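Local coordinates for protein beta-galactosidase (Bacillus circulans subsp. alkalophilus, PDB 3TTY) that hydrolyses terminal beta-galactosidic bonds, releasing galactose, and belongs to the TIM-barrel glycoside hydrolases, at residues I9-W20 / D340-V351; Q308-Q316 / C354-I362. All coordinates share one frame; numbering follows the deposited sequence.

Interaction 1 of 2, residues I9-W20 / D340-V351. With GLA (alpha-D-galactopyranose), chain H.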
loop_
_atom_site.group_PDB
_atom_site.type_symbol
_atom_site.label_atom_id
_atom_site.label_comp_id
_atom_site.label_asym_id
_atom_site.label_seq_id
_atom_site.Cartn_x
_atom_site.Cartn_y
_atom_site.Cartn_z
ATOM N N ILE A 9 -11.023 36.646 -25.779
ATOM C CA ILE A 9 -10.636 35.488 -24.990
ATOM C C ILE A 9 -9.123 35.539 -24.830
ATOM O O ILE A 9 -8.390 35.311 -25.789
ATOM C CB ILE A 9 -11.063 34.193 -25.691
ATOM C CG1 ILE A 9 -12.595 34.148 -25.784
ATOM C CG2 ILE A 9 -10.520 32.980 -24.950
ATOM C CD1 ILE A 9 -13.131 33.106 -26.707
ATOM N N TRP A 10 -8.657 35.879 -23.631
ATOM C CA TRP A 10 -7.217 35.963 -23.377
ATOM C C TRP A 10 -6.488 34.682 -23.797
ATOM O O TRP A 10 -7.022 33.576 -23.692
ATOM C CB TRP A 10 -6.933 36.242 -21.894
ATOM C CG TRP A 10 -7.678 37.425 -21.340
ATOM C CD1 TRP A 10 -8.534 38.246 -22.009
ATOM C CD2 TRP A 10 -7.630 37.908 -19.996
ATOM N NE1 TRP A 10 -9.024 39.209 -21.169
ATOM C CE2 TRP A 10 -8.483 39.027 -19.927
ATOM C CE3 TRP A 10 -6.945 37.506 -18.849
ATOM C CZ2 TRP A 10 -8.669 39.751 -18.752
ATOM C CZ3 TRP A 10 -7.133 38.221 -17.684
ATOM C CH2 TRP A 10 -7.988 39.335 -17.644
ATOM N N TYR A 11 -5.255 34.838 -24.258
ATOM C CA TYR A 11 -4.480 33.698 -24.723
ATOM C C TYR A 11 -3.017 33.840 -24.316
ATOM O O TYR A 11 -2.340 34.791 -24.718
ATOM C CB TYR A 11 -4.605 33.571 -26.242
ATOM C CG TYR A 11 -4.159 32.237 -26.765
ATOM C CD1 TYR A 11 -4.735 31.058 -26.296
ATOM C CD2 TYR A 11 -3.165 32.151 -27.735
ATOM C CE1 TYR A 11 -4.331 29.834 -26.775
ATOM C CE2 TYR A 11 -2.752 30.939 -28.220
ATOM C CZ TYR A 11 -3.334 29.778 -27.746
ATOM O OH TYR A 11 -2.916 28.562 -28.243
ATOM N N GLY A 12 -2.527 32.895 -23.522
ATOM C CA GLY A 12 -1.197 33.003 -22.941
ATOM C C GLY A 12 -1.085 32.072 -21.750
ATOM O O GLY A 12 -1.606 30.959 -21.793
ATOM N N GLY A 13 -0.414 32.510 -20.686
ATOM C CA GLY A 13 -0.336 31.698 -19.476
ATOM C C GLY A 13 0.893 31.943 -18.626
ATOM O O GLY A 13 1.546 32.987 -18.740
ATOM N N ASP A 14 1.204 30.976 -17.767
ATOM C CA ASP A 14 2.352 31.076 -16.874
ATOM C C ASP A 14 3.632 31.289 -17.674
ATOM O O ASP A 14 3.904 30.572 -18.636
ATOM C CB ASP A 14 2.467 29.833 -15.990
ATOM C CG ASP A 14 1.586 29.902 -14.734
ATOM O OD1 ASP A 14 0.394 30.266 -14.839
ATOM O OD2 ASP A 14 2.090 29.578 -13.629
ATOM N N TYR A 15 4.412 32.282 -17.271
ATOM C CA TYR A 15 5.631 32.667 -17.975
ATOM C C TYR A 15 6.662 33.013 -16.915
ATOM O O TYR A 15 6.363 33.743 -15.978
ATOM C CB TYR A 15 5.344 33.867 -18.899
ATOM C CG TYR A 15 6.533 34.436 -19.666
ATOM C CD1 TYR A 15 7.403 33.605 -20.378
ATOM C CD2 TYR A 15 6.759 35.806 -19.711
ATOM C CE1 TYR A 15 8.480 34.128 -21.096
ATOM C CE2 TYR A 15 7.841 36.341 -20.424
ATOM C CZ TYR A 15 8.690 35.496 -21.117
ATOM O OH TYR A 15 9.764 36.016 -21.811
ATOM N N ASN A 16 7.869 32.473 -17.060
ATOM C CA ASN A 16 8.889 32.543 -16.015
ATOM C C ASN A 16 10.278 32.894 -16.538
ATOM O O ASN A 16 11.218 32.115 -16.411
ATOM C CB ASN A 16 8.927 31.215 -15.270
ATOM C CG ASN A 16 7.588 30.875 -14.655
ATOM O OD1 ASN A 16 7.167 31.522 -13.709
ATOM N ND2 ASN A 16 6.904 29.879 -15.204
ATOM N N PRO A 17 10.406 34.089 -17.120
ATOM C CA PRO A 17 11.657 34.529 -17.732
ATOM C C PRO A 17 12.768 34.656 -16.702
ATOM O O PRO A 17 13.930 34.625 -17.088
ATOM C CB PRO A 17 11.300 35.901 -18.305
ATOM C CG PRO A 17 10.132 36.368 -17.468
ATOM C CD PRO A 17 9.355 35.116 -17.194
ATOM N N GLU A 18 12.430 34.796 -15.420
ATOM C CA GLU A 18 13.474 34.888 -14.399
ATOM C C GLU A 18 14.266 33.574 -14.262
ATOM O O GLU A 18 15.290 33.528 -13.579
ATOM C CB GLU A 18 12.916 35.365 -13.041
ATOM C CG GLU A 18 11.904 34.408 -12.364
ATOM C CD GLU A 18 10.468 34.689 -12.785
ATOM O OE1 GLU A 18 9.602 34.785 -11.885
ATOM O OE2 GLU A 18 10.200 34.820 -14.006
ATOM N N GLN A 19 13.795 32.518 -14.921
ATOM C CA GLN A 19 14.544 31.261 -15.023
ATOM C C GLN A 19 15.526 31.335 -16.190
ATOM O O GLN A 19 16.357 30.446 -16.377
ATOM C CB GLN A 19 13.594 30.062 -15.243
ATOM C CG GLN A 19 12.588 29.822 -14.110
ATOM C CD GLN A 19 11.587 28.698 -14.400
ATOM O OE1 GLN A 19 11.638 28.043 -15.454
ATOM N NE2 GLN A 19 10.658 28.481 -13.461
ATOM N N TRP A 20 15.414 32.387 -16.989
ATOM C CA TRP A 20 16.171 32.467 -18.238
ATOM C C TRP A 20 17.092 33.690 -18.286
ATOM O O TRP A 20 17.825 33.936 -17.346
ATOM C CB TRP A 20 15.212 32.438 -19.426
ATOM C CG TRP A 20 14.515 31.145 -19.508
ATOM C CD1 TRP A 20 13.364 30.780 -18.848
ATOM C CD2 TRP A 20 14.932 29.999 -20.254
ATOM N NE1 TRP A 20 13.038 29.478 -19.159
ATOM C CE2 TRP A 20 13.988 28.974 -20.013
ATOM C CE3 TRP A 20 16.011 29.738 -21.105
ATOM C CZ2 TRP A 20 14.085 27.714 -20.603
ATOM C CZ3 TRP A 20 16.113 28.478 -21.687
ATOM C CH2 TRP A 20 15.153 27.482 -21.432
ATOM N N ASP A 340 -13.766 32.470 -20.302
ATOM C CA ASP A 340 -13.549 33.652 -21.134
ATOM C C ASP A 340 -12.063 33.938 -21.314
ATOM O O ASP A 340 -11.668 35.023 -21.743
ATOM C CB ASP A 340 -14.270 34.877 -20.560
ATOM C CG ASP A 340 -15.720 34.969 -21.013
ATOM O OD1 ASP A 340 -16.175 34.041 -21.715
ATOM O OD2 ASP A 340 -16.402 35.962 -20.661
ATOM N N THR A 341 -11.245 32.959 -20.956
ATOM C CA THR A 341 -9.829 32.987 -21.275
ATOM C C THR A 341 -9.409 31.560 -21.587
ATOM O O THR A 341 -10.033 30.605 -21.112
ATOM C CB THR A 341 -8.968 33.494 -20.092
ATOM O OG1 THR A 341 -8.938 32.499 -19.068
ATOM C CG2 THR A 341 -9.512 34.777 -19.518
ATOM N N VAL A 342 -8.375 31.403 -22.401
ATOM C CA VAL A 342 -7.665 30.127 -22.438
ATOM C C VAL A 342 -6.165 30.337 -22.245
ATOM O O VAL A 342 -5.478 30.935 -23.076
ATOM C CB VAL A 342 -8.015 29.219 -23.669
ATOM C CG1 VAL A 342 -9.240 29.723 -24.409
ATOM C CG2 VAL A 342 -6.837 29.046 -24.576
ATOM N N MET A 343 -5.673 29.856 -21.111
ATOM C CA MET A 343 -4.298 30.092 -20.720
ATOM C C MET A 343 -3.622 28.788 -20.307
ATOM O O MET A 343 -4.287 27.836 -19.883
ATOM C CB MET A 343 -4.259 31.145 -19.624
ATOM C CG MET A 343 -4.853 32.455 -20.097
ATOM S SD MET A 343 -5.371 33.615 -18.822
ATOM C CE MET A 343 -3.850 33.917 -17.913
ATOM N N PHE A 344 -2.302 28.750 -20.463
ATOM C CA PHE A 344 -1.523 27.527 -20.304
ATOM C C PHE A 344 -0.618 27.579 -19.087
ATOM O O PHE A 344 -0.188 28.659 -18.656
ATOM C CB PHE A 344 -0.566 27.336 -21.508
ATOM C CG PHE A 344 -1.254 27.135 -22.832
ATOM C CD1 PHE A 344 -1.925 25.948 -23.111
ATOM C CD2 PHE A 344 -1.193 28.122 -23.813
ATOM C CE1 PHE A 344 -2.554 25.749 -24.330
ATOM C CE2 PHE A 344 -1.820 27.937 -25.046
ATOM C CZ PHE A 344 -2.502 26.746 -25.304
ATOM N N PHE A 345 -0.288 26.401 -18.565
ATOM C CA PHE A 345 1.032 26.224 -17.977
ATOM C C PHE A 345 1.830 25.371 -18.967
ATOM O O PHE A 345 1.350 24.311 -19.370
ATOM C CB PHE A 345 0.984 25.522 -16.616
ATOM C CG PHE A 345 2.331 25.444 -15.939
ATOM C CD1 PHE A 345 2.744 26.443 -15.063
ATOM C CD2 PHE A 345 3.199 24.399 -16.209
ATOM C CE1 PHE A 345 3.994 26.394 -14.451
ATOM C CE2 PHE A 345 4.455 24.336 -15.601
ATOM C CZ PHE A 345 4.850 25.337 -14.721
ATOM N N GLN A 346 3.003 25.825 -19.411
ATOM C CA GLN A 346 3.480 27.194 -19.271
ATOM C C GLN A 346 3.976 27.631 -20.655
ATOM O O GLN A 346 3.948 26.845 -21.599
ATOM C CB GLN A 346 4.602 27.296 -18.233
ATOM C CG GLN A 346 5.775 26.329 -18.450
ATOM C CD GLN A 346 6.911 26.551 -17.447
ATOM O OE1 GLN A 346 7.242 27.687 -17.124
ATOM N NE2 GLN A 346 7.507 25.458 -16.951
ATOM N N LEU A 347 4.432 28.875 -20.779
ATOM C CA LEU A 347 4.816 29.403 -22.088
ATOM C C LEU A 347 6.177 28.885 -22.605
ATOM O O LEU A 347 6.378 28.750 -23.813
ATOM C CB LEU A 347 4.739 30.933 -22.096
ATOM C CG LEU A 347 3.348 31.493 -21.807
ATOM C CD1 LEU A 347 3.254 32.965 -22.159
ATOM C CD2 LEU A 347 2.298 30.686 -22.582
ATOM N N ARG A 348 7.101 28.582 -21.701
ATOM C CA ARG A 348 8.376 27.974 -22.100
ATOM C C ARG A 348 8.873 26.998 -21.036
ATOM O O ARG A 348 8.922 27.335 -19.859
ATOM C CB ARG A 348 9.438 29.037 -22.400
ATOM C CG ARG A 348 10.849 28.606 -22.047
ATOM C CD ARG A 348 11.903 28.786 -23.149
ATOM N NE ARG A 348 11.802 29.985 -23.993
ATOM C CZ ARG A 348 12.514 30.136 -25.117
ATOM N NH1 ARG A 348 13.358 29.184 -25.499
ATOM N NH2 ARG A 348 12.403 31.227 -25.863
ATOM N N ARG A 349 9.238 25.793 -21.464
ATOM C CA ARG A 349 9.595 24.706 -20.554
ATOM C C ARG A 349 10.771 25.057 -19.640
ATOM O O ARG A 349 11.701 25.780 -20.020
ATOM C CB ARG A 349 9.857 23.399 -21.328
ATOM C CG ARG A 349 8.581 22.676 -21.729
ATOM C CD ARG A 349 8.719 21.602 -22.817
ATOM N NE ARG A 349 9.168 20.326 -22.307
ATOM C CZ ARG A 349 8.699 19.130 -22.676
ATOM N NH1 ARG A 349 7.746 18.993 -23.587
ATOM N NH2 ARG A 349 9.221 18.045 -22.130
ATOM N N SER A 350 10.681 24.570 -18.408
ATOM C CA SER A 350 11.755 24.666 -17.429
ATOM C C SER A 350 12.779 23.574 -17.711
ATOM O O SER A 350 12.562 22.733 -18.580
ATOM C CB SER A 350 11.182 24.453 -16.038
ATOM O OG SER A 350 10.470 23.228 -16.020
ATOM N N VAL A 351 13.831 23.517 -16.900
ATOM C CA VAL A 351 15.090 22.944 -17.351
ATOM C C VAL A 351 15.872 21.871 -16.513
ATOM O O VAL A 351 16.606 21.095 -17.109
ATOM C CB VAL A 351 15.995 24.135 -17.805
ATOM C CG1 VAL A 351 17.336 24.130 -17.135
ATOM C CG2 VAL A 351 16.059 24.224 -19.327
HETATM C C1 GLA H . -0.746 23.335 -11.339
HETATM C C2 GLA H . 0.135 24.528 -10.891
HETATM C C3 GLA H . 1.166 24.945 -11.955
HETATM C C4 GLA H . 1.872 23.686 -12.435
HETATM C C5 GLA H . 0.833 22.664 -12.905
HETATM C C6 GLA H . 1.572 21.438 -13.455
HETATM O O1 GLA H . -1.709 23.626 -12.367
HETATM O O2 GLA H . -0.675 25.647 -10.571
HETATM O O3 GLA H . 2.151 25.848 -11.423
HETATM O O4 GLA H . 2.574 23.167 -11.312
HETATM O O5 GLA H . 0.047 22.244 -11.785
HETATM O O6 GLA H . 0.682 20.641 -14.247
HETATM O O HOH W 1 7.225 29.769 -18.853
HETATM O O HOH W 2 8.295 27.135 -14.301
HETATM O O HOH W 3 10.394 28.506 -18.040
#
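Strands 10-14 and 341-344 run parallel, their axes 4.2 Å apart at closest approach and inclined by 31°, with Trp10 bridged to Thr341 and Gly13 to Phe344. Backbone bonds run both ways: Val342 N and Phe344 N give to Trp10 O and Gly12 O, and Asp14 N gives to Phe344 O. Past Phe344 the pairing goes on with Leu347 N donating to Asp14 O at 2.8 Å. On the face bearing Tyr11, the phenol swings out anti to its backbone N (chi1 -164°), which carries its CE1 edge to Val342 CG2 at 3.4 Å and its OH to the rim of the Phe344 ring; the two ring planes are 70° apart. The pairing joins the first and last strands of the eight-stranded parallel sheet and so closes the TIM barrel, with helix 371-386 packed over Tyr11, whose hydroxyl bonds Cys376 O. A leucine in place of Tyr11 would probably leave Cys376 O without this partner and open a gap beside Phe344. On the other face, Thr341 CG2 packs obliquely against the Trp10 indole, 3.7 Å from CD2. At the galactose end, Asp14 OD2 lies in the plane of the Phe345 ring, 3.5 Å from CD1, while one face of that ring meets C4 of the sugar and the opposite face Gln346 CB. Further along, Asn16 ND2 donates to Gln346 OE1 at 2.9 Å, the two side-chain amides steeply turned against each other, and Arg348 CD lies over one face of Trp20, 3.9 Å from the centroid of its six-membered ring.

Interaction 2 of 2, residues Q308-Q316 / C354-I362. With GLA (alpha-D-galactopyranose), chain H.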
loop_
_atom_site.group_PDB
_atom_site.type_symbol
_atom_site.label_atom_id
_atom_site.label_comp_id
_atom_site.label_asym_id
_atom_site.label_seq_id
_atom_site.Cartn_x
_atom_site.Cartn_y
_atom_site.Cartn_z
ATOM N N GLN A 308 -3.817 24.835 -18.370
ATOM C CA GLN A 308 -4.018 23.542 -19.001
ATOM C C GLN A 308 -2.668 23.349 -19.685
ATOM O O GLN A 308 -1.961 24.328 -19.942
ATOM C CB GLN A 308 -5.143 23.584 -20.049
ATOM C CG GLN A 308 -4.853 24.496 -21.249
ATOM C CD GLN A 308 -5.950 24.478 -22.319
ATOM O OE1 GLN A 308 -6.893 23.700 -22.254
ATOM N NE2 GLN A 308 -5.815 25.345 -23.306
ATOM N N THR A 309 -2.274 22.120 -19.976
ATOM C CA THR A 309 -1.021 21.965 -20.703
ATOM C C THR A 309 -1.257 22.106 -22.212
ATOM O O THR A 309 -2.312 21.713 -22.718
ATOM C CB THR A 309 -0.321 20.636 -20.384
ATOM O OG1 THR A 309 0.778 20.460 -21.280
ATOM C CG2 THR A 309 -1.279 19.475 -20.532
ATOM N N PRO A 310 -0.297 22.708 -22.930
ATOM C CA PRO A 310 -0.391 22.697 -24.401
ATOM C C PRO A 310 -0.083 21.318 -25.003
ATOM O O PRO A 310 -0.396 21.081 -26.171
ATOM C CB PRO A 310 0.651 23.744 -24.841
ATOM C CG PRO A 310 1.534 23.951 -23.667
ATOM C CD PRO A 310 0.728 23.648 -22.434
ATOM N N GLY A 311 0.518 20.424 -24.217
ATOM C CA GLY A 311 0.817 19.073 -24.671
ATOM C C GLY A 311 0.698 18.023 -23.570
ATOM O O GLY A 311 -0.407 17.610 -23.206
ATOM N N VAL A 312 1.838 17.586 -23.035
ATOM C CA VAL A 312 1.846 16.595 -21.957
ATOM C C VAL A 312 1.860 17.233 -20.562
ATOM O O VAL A 312 2.128 18.422 -20.414
ATOM C CB VAL A 312 3.054 15.651 -22.076
ATOM C CG1 VAL A 312 3.007 14.903 -23.406
ATOM C CG2 VAL A 312 4.351 16.426 -21.934
ATOM N N GLN A 313 1.564 16.431 -19.545
ATOM C CA GLN A 313 1.704 16.865 -18.164
ATOM C C GLN A 313 2.562 15.843 -17.421
ATOM O O GLN A 313 2.260 14.651 -17.409
ATOM C CB GLN A 313 0.342 17.013 -17.471
ATOM C CG GLN A 313 0.454 17.464 -15.987
ATOM C CD GLN A 313 -0.863 17.322 -15.219
ATOM O OE1 GLN A 313 -1.094 18.009 -14.217
ATOM N NE2 GLN A 313 -1.727 16.434 -15.691
ATOM N N ASN A 314 3.638 16.317 -16.813
ATOM C CA ASN A 314 4.596 15.439 -16.179
ATOM C C ASN A 314 3.985 14.655 -15.027
ATOM O O ASN A 314 4.392 13.527 -14.769
ATOM C CB ASN A 314 5.768 16.251 -15.667
ATOM C CG ASN A 314 5.343 17.273 -14.642
ATOM O OD1 ASN A 314 4.660 18.244 -14.968
ATOM N ND2 ASN A 314 5.754 17.070 -13.395
ATOM N N TRP A 315 3.002 15.255 -14.350
ATOM C CA TRP A 315 2.397 14.651 -13.160
ATOM C C TRP A 315 1.553 13.407 -13.432
ATOM O O TRP A 315 1.325 12.616 -12.536
ATOM C CB TRP A 315 1.582 15.688 -12.374
ATOM C CG TRP A 315 2.429 16.843 -11.906
ATOM C CD1 TRP A 315 2.514 18.091 -12.473
ATOM C CD2 TRP A 315 3.340 16.843 -10.802
ATOM N NE1 TRP A 315 3.416 18.868 -11.778
ATOM C CE2 TRP A 315 3.931 18.129 -10.744
ATOM C CE3 TRP A 315 3.712 15.885 -9.848
ATOM C CZ2 TRP A 315 4.868 18.477 -9.768
ATOM C CZ3 TRP A 315 4.642 16.236 -8.877
ATOM C CH2 TRP A 315 5.209 17.519 -8.846
ATOM N N GLN A 316 1.095 13.223 -14.663
ATOM C CA GLN A 316 0.292 12.047 -14.967
ATOM C C GLN A 316 1.177 10.791 -14.978
ATOM O O GLN A 316 2.328 10.832 -15.398
ATOM C CB GLN A 316 -0.474 12.225 -16.286
ATOM C CG GLN A 316 -1.430 13.410 -16.270
ATOM C CD GLN A 316 -2.056 13.726 -17.625
ATOM O OE1 GLN A 316 -2.710 14.765 -17.788
ATOM N NE2 GLN A 316 -1.869 12.840 -18.597
ATOM N N CYS A 354 11.431 19.339 -11.217
ATOM C CA CYS A 354 10.349 18.345 -11.457
ATOM C C CYS A 354 9.395 18.584 -12.632
ATOM O O CYS A 354 8.705 17.661 -13.069
ATOM C CB CYS A 354 9.551 18.018 -10.171
ATOM S SG CYS A 354 8.330 19.270 -9.654
ATOM N N GLU A 355 9.347 19.802 -13.154
ATOM C CA GLU A 355 8.420 20.068 -14.249
ATOM C C GLU A 355 9.060 20.187 -15.648
ATOM O O GLU A 355 8.391 20.523 -16.618
ATOM C CB GLU A 355 7.484 21.243 -13.892
ATOM C CG GLU A 355 6.510 20.848 -12.753
ATOM C CD GLU A 355 5.478 21.918 -12.392
ATOM O OE1 GLU A 355 4.398 21.548 -11.866
ATOM O OE2 GLU A 355 5.748 23.121 -12.604
ATOM N N LYS A 356 10.343 19.860 -15.768
ATOM C CA LYS A 356 11.010 20.001 -17.062
ATOM C C LYS A 356 10.370 19.176 -18.188
ATOM O O LYS A 356 10.606 19.464 -19.363
ATOM C CB LYS A 356 12.493 19.682 -16.946
ATOM C CG LYS A 356 12.794 18.276 -16.425
ATOM C CD LYS A 356 14.266 18.167 -16.039
ATOM C CE LYS A 356 14.612 16.775 -15.554
ATOM N NZ LYS A 356 14.344 16.602 -14.111
ATOM N N TYR A 357 9.579 18.152 -17.837
ATOM C CA TYR A 357 8.886 17.338 -18.842
ATOM C C TYR A 357 7.403 17.648 -18.833
ATOM O O TYR A 357 6.593 16.883 -19.346
ATOM C CB TYR A 357 9.187 15.827 -18.694
ATOM C CG TYR A 357 10.662 15.630 -18.674
ATOM C CD1 TYR A 357 11.462 16.314 -19.578
ATOM C CD2 TYR A 357 11.279 14.862 -17.700
ATOM C CE1 TYR A 357 12.824 16.209 -19.540
ATOM C CE2 TYR A 357 12.647 14.750 -17.661
ATOM C CZ TYR A 357 13.418 15.430 -18.586
ATOM O OH TYR A 357 14.795 15.347 -18.555
ATOM N N HIS A 358 7.060 18.785 -18.237
ATOM C CA HIS A 358 5.763 19.404 -18.483
ATOM C C HIS A 358 5.805 20.151 -19.825
ATOM O O HIS A 358 6.789 20.829 -20.147
ATOM C CB HIS A 358 5.366 20.359 -17.347
ATOM C CG HIS A 358 3.900 20.679 -17.314
ATOM N ND1 HIS A 358 3.292 21.494 -18.247
ATOM C CD2 HIS A 358 2.919 20.286 -16.465
ATOM C CE1 HIS A 358 2.001 21.588 -17.974
ATOM N NE2 HIS A 358 1.748 20.861 -16.901
ATOM N N GLY A 359 4.738 20.007 -20.602
ATOM C CA GLY A 359 4.610 20.680 -21.884
ATOM C C GLY A 359 4.571 22.194 -21.775
ATOM O O GLY A 359 4.201 22.758 -20.734
ATOM N N ALA A 360 4.967 22.857 -22.857
ATOM C CA ALA A 360 4.906 24.311 -22.938
ATOM C C ALA A 360 4.727 24.715 -24.394
ATOM O O ALA A 360 4.894 23.898 -25.296
ATOM C CB ALA A 360 6.164 24.937 -22.364
ATOM N N VAL A 361 4.374 25.973 -24.624
ATOM C CA VAL A 361 4.254 26.475 -25.987
ATOM C C VAL A 361 5.616 26.453 -26.686
ATOM O O VAL A 361 5.735 25.964 -27.806
ATOM C CB VAL A 361 3.670 27.875 -25.999
ATOM C CG1 VAL A 361 3.720 28.458 -27.406
ATOM C CG2 VAL A 361 2.234 27.827 -25.460
ATOM N N ILE A 362 6.641 26.963 -26.007
ATOM C CA ILE A 362 8.018 26.864 -26.482
ATOM C C ILE A 362 8.774 25.812 -25.661
ATOM O O ILE A 362 8.827 25.884 -24.424
ATOM C CB ILE A 362 8.754 28.198 -26.339
ATOM C CG1 ILE A 362 8.004 29.304 -27.084
ATOM C CG2 ILE A 362 10.199 28.062 -26.824
ATOM C CD1 ILE A 362 8.503 30.690 -26.728
HETATM C C1 GLA H . -0.746 23.335 -11.339
HETATM C C2 GLA H . 0.135 24.528 -10.891
HETATM C C3 GLA H . 1.166 24.945 -11.955
HETATM C C4 GLA H . 1.872 23.686 -12.435
HETATM C C5 GLA H . 0.833 22.664 -12.905
HETATM C C6 GLA H . 1.572 21.438 -13.455
HETATM O O1 GLA H . -1.709 23.626 -12.367
HETATM O O2 GLA H . -0.675 25.647 -10.571
HETATM O O3 GLA H . 2.151 25.848 -11.423
HETATM O O4 GLA H . 2.574 23.167 -11.312
HETATM O O5 GLA H . 0.047 22.244 -11.785
HETATM O O6 GLA H . 0.682 20.641 -14.247
#
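Trp315 and Glu355 both set their CG anti to their own carbonyl carbon (chi1 -60° and -68°), and the extended Glu355 chain then brings OE1 to the indole NE1. The two segments are loops that follow strands 303-307 and 339-344 of the TIM barrel, and together they form one wall of the galactose pocket. Trp315 NE1 donates to Glu355 OE1 at 2.9 Å, with an N-H...O angle of 161°; the acceptor lies in the indole plane and uses its anti lone pair, while the carboxylate is turned steeply from the ring. The same OE1 takes the hydroxyl of galactose O4 at 2.5 Å, so two bonds fix this oxygen, and Arg111 adds a long, weak ion pair. At the sugar's O6, His358 NE2 and Gln313 OE1 each make only a weak hydrogen bond. Imidazole rotation is set from the other end, where ND1 gives a nearly straight bond to Gly359 O and Thr309 CB packs against CE1. Asn314 OD1 lies at the edge of the same ring, 3.1 Å from His358 CD2, and is buried without a hydrogen-bonding partner, while its ND2 binds Ser415 of the second subunit. Cys354 SG meets the six-membered ring of the indole, 3.6 Å from Trp315 CZ2, in an oblique sulfur-aromatic contact. Behind the ligand wall, Thr309 OG1 accepts from Gly311 N in an ST turn and donates onward to Val312 O. That carbonyl oxygen has a second donor, Gly359 N at 3.1 Å, and the two donors arrive from opposite faces of the carbonyl plane.

Overall arrangement
Interaction 1 closes the barrel between its first and last strands, and interaction 2 builds on the loops that follow the last two; their centres lie 11 Å apart. Segments 340-351 and 354-362 belong to one excursion of the chain, which folds back on itself: Leu347 O and Ile362 N are 2.8 Å apart, and Arg349 N and Ile362 O 3.0 Å, both probably hydrogen-bonded. The two contacts converge on galactose, Phe345 of interaction 1 offering a ring face while interaction 2 supplies polar groups to O4 and O6. Phe345 also packs edge-to-face with His358 and touches Glu355. Both contacts reach the second subunit, through Trp20 and Tyr357 among others, so the pocket wall adjoins the subunit interface.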